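Local atomic coordinates of EvpC (Edwardsiella tarda, PDB entry 3EAA), a protein that is a key component of the type VI secretion system, an Hcp-family protein that probably assembles as a ring and is itself secreted. Residues V56-K61 against T125-Y130. Numbering follows the deposited sequence.
Sequences VLRVTK and TIDFAY
L57 and F128 face each other as an antiparallel hydrogen-bonded pair, as do V59 and I126, and all four side chains lie on one face of the sheet. Between the backbones, F128 N donates to L57 O over 3.0 Å and V59 N to I126 O over 2.7 Å. I126 N returns a bond to V59 O, tilted 20° from the carbonyl plane, whereas that from L57 N to F128 O is weak at 3.3 Å. Apolar contacts fill the buried face. L57 lies alongside F128, CD2 reaching ring atom CD1 at 4.1 Å, while V59 CB meets the edge of that ring at CE1 (4.0 Å). I126 CG2, from the same strand as F128, lies over one face of the F128 ring, offset toward the rim. I126 CD1 touches K61 CD at 3.6 Å where the two side chains cross; the K61 ammonium is held by salt bridges to E124 and D64. On the other face R58 and D127 run side by side in a non-hydrogen-bonded pair, illustrating how one register sorts side chains onto two unlike surfaces. R58 NE forms a salt bridge with D127 OD1 (3.1 Å), its N-H...O angle bent to 126° and the hydrogen bond weak; guanidinium and carboxylate planes stand 88° apart. L57 and F128 also touch L83 of strand 80-88, joining this central antiparallel pair to the other sheet, as in the beta-barrel core of Hcp proteins.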
loop_
_atom_site.group_PDB
_atom_site.type_symbol
_atom_site.label_atom_id
_atom_site.label_comp_id
_atom_site.label_asym_id
_atom_site.label_seq_id
_atom_site.Cartn_x
_atom_site.Cartn_y
_atom_site.Cartn_z
ATOM N N VAL A 56 -8.958 -17.563 -13.887
ATOM C CA VAL A 56 -7.789 -18.223 -14.421
ATOM C C VAL A 56 -7.069 -18.890 -13.262
ATOM O O VAL A 56 -7.314 -18.558 -12.097
ATOM C CB VAL A 56 -6.872 -17.211 -15.109
ATOM C CG1 VAL A 56 -5.730 -17.913 -15.787
ATOM C CG2 VAL A 56 -7.665 -16.404 -16.123
ATOM N N LEU A 57 -6.209 -19.852 -13.577
ATOM C CA LEU A 57 -5.348 -20.456 -12.574
ATOM C C LEU A 57 -4.008 -19.764 -12.674
ATOM O O LEU A 57 -3.487 -19.583 -13.769
ATOM C CB LEU A 57 -5.170 -21.942 -12.847
ATOM C CG LEU A 57 -4.070 -22.632 -12.042
ATOM C CD1 LEU A 57 -4.581 -23.071 -10.688
ATOM C CD2 LEU A 57 -3.527 -23.824 -12.797
ATOM N N ARG A 58 -3.455 -19.356 -11.538
ATOM C CA ARG A 58 -2.191 -18.631 -11.545
ATOM C C ARG A 58 -1.075 -19.470 -10.975
ATOM O O ARG A 58 -0.968 -19.661 -9.767
ATOM C CB ARG A 58 -2.289 -17.344 -10.735
ATOM C CG ARG A 58 -3.166 -16.301 -11.352
ATOM C CD ARG A 58 -2.888 -14.957 -10.749
ATOM N NE ARG A 58 -1.767 -14.288 -11.392
ATOM C CZ ARG A 58 -1.550 -12.983 -11.289
ATOM N NH1 ARG A 58 -2.382 -12.239 -10.570
ATOM N NH2 ARG A 58 -0.512 -12.419 -11.897
ATOM N N VAL A 59 -0.213 -19.948 -11.846
ATOM C CA VAL A 59 0.839 -20.818 -11.385
ATOM C C VAL A 59 2.110 -20.040 -11.094
ATOM O O VAL A 59 2.424 -19.076 -11.774
ATOM C CB VAL A 59 1.076 -21.962 -12.380
ATOM C CG1 VAL A 59 2.511 -22.460 -12.308
ATOM C CG2 VAL A 59 0.098 -23.075 -12.096
ATOM N N THR A 60 2.825 -20.457 -10.060
ATOM C CA THR A 60 4.148 -19.920 -9.790
ATOM C C THR A 60 5.172 -21.052 -9.775
ATOM O O THR A 60 4.917 -22.117 -9.222
ATOM C CB THR A 60 4.197 -19.140 -8.463
ATOM O OG1 THR A 60 3.207 -18.110 -8.486
ATOM C CG2 THR A 60 5.553 -18.499 -8.271
ATOM N N LYS A 61 6.324 -20.813 -10.393
ATOM C CA LYS A 61 7.370 -21.823 -10.467
ATOM C C LYS A 61 8.685 -21.217 -10.937
ATOM O O LYS A 61 8.718 -20.071 -11.383
ATOM C CB LYS A 61 6.944 -22.978 -11.385
ATOM C CG LYS A 61 6.199 -22.542 -12.631
ATOM C CD LYS A 61 7.147 -22.207 -13.775
ATOM C CE LYS A 61 7.388 -23.404 -14.681
ATOM N NZ LYS A 61 8.345 -23.076 -15.779
ATOM N N THR A 125 5.632 -16.520 -13.494
ATOM C CA THR A 125 4.231 -16.612 -13.109
ATOM C C THR A 125 3.363 -16.803 -14.337
ATOM O O THR A 125 3.361 -15.971 -15.235
ATOM C CB THR A 125 3.775 -15.352 -12.389
ATOM O OG1 THR A 125 4.687 -15.068 -11.321
ATOM C CG2 THR A 125 2.356 -15.531 -11.841
ATOM N N ILE A 126 2.622 -17.903 -14.368
ATOM C CA ILE A 126 1.834 -18.252 -15.542
ATOM C C ILE A 126 0.325 -18.283 -15.297
ATOM O O ILE A 126 -0.161 -18.869 -14.324
ATOM C CB ILE A 126 2.238 -19.619 -16.121
ATOM C CG1 ILE A 126 3.743 -19.697 -16.340
ATOM C CG2 ILE A 126 1.510 -19.866 -17.425
ATOM C CD1 ILE A 126 4.483 -20.218 -15.157
ATOM N N ASP A 127 -0.417 -17.661 -16.206
ATOM C CA ASP A 127 -1.865 -17.689 -16.141
ATOM C C ASP A 127 -2.427 -18.630 -17.195
ATOM O O ASP A 127 -2.168 -18.484 -18.390
ATOM C CB ASP A 127 -2.448 -16.280 -16.280
ATOM C CG ASP A 127 -2.339 -15.474 -14.988
ATOM O OD1 ASP A 127 -1.605 -15.906 -14.076
ATOM O OD2 ASP A 127 -3.002 -14.418 -14.873
ATOM N N PHE A 128 -3.193 -19.605 -16.724
ATOM C CA PHE A 128 -3.769 -20.629 -17.569
ATOM C C PHE A 128 -5.265 -20.429 -17.744
ATOM O O PHE A 128 -6.042 -20.637 -16.809
ATOM C CB PHE A 128 -3.524 -21.990 -16.950
ATOM C CG PHE A 128 -2.118 -22.471 -17.085
ATOM C CD1 PHE A 128 -1.286 -22.508 -15.993
ATOM C CD2 PHE A 128 -1.635 -22.910 -18.302
ATOM C CE1 PHE A 128 0.005 -22.966 -16.108
ATOM C CE2 PHE A 128 -0.351 -23.373 -18.422
ATOM C CZ PHE A 128 0.475 -23.401 -17.324
ATOM N N ALA A 129 -5.667 -20.010 -18.941
ATOM C CA ALA A 129 -7.084 -19.943 -19.285
ATOM C C ALA A 129 -7.590 -21.322 -19.735
ATOM O O ALA A 129 -6.818 -22.128 -20.251
ATOM C CB ALA A 129 -7.312 -18.903 -20.354
ATOM N N TYR A 130 -8.878 -21.591 -19.533
ATOM C CA TYR A 130 -9.432 -22.926 -19.791
ATOM C C TYR A 130 -10.918 -22.928 -20.169
ATOM O O TYR A 130 -11.541 -21.876 -20.293
ATOM C CB TYR A 130 -9.186 -23.851 -18.585
ATOM C CG TYR A 130 -9.647 -23.301 -17.244
ATOM C CD1 TYR A 130 -8.997 -22.225 -16.643
ATOM C CD2 TYR A 130 -10.720 -23.871 -16.575
ATOM C CE1 TYR A 130 -9.416 -21.733 -15.426
ATOM C CE2 TYR A 130 -11.143 -23.384 -15.356
ATOM C CZ TYR A 130 -10.489 -22.317 -14.789
ATOM O OH TYR A 130 -10.920 -21.838 -13.573
#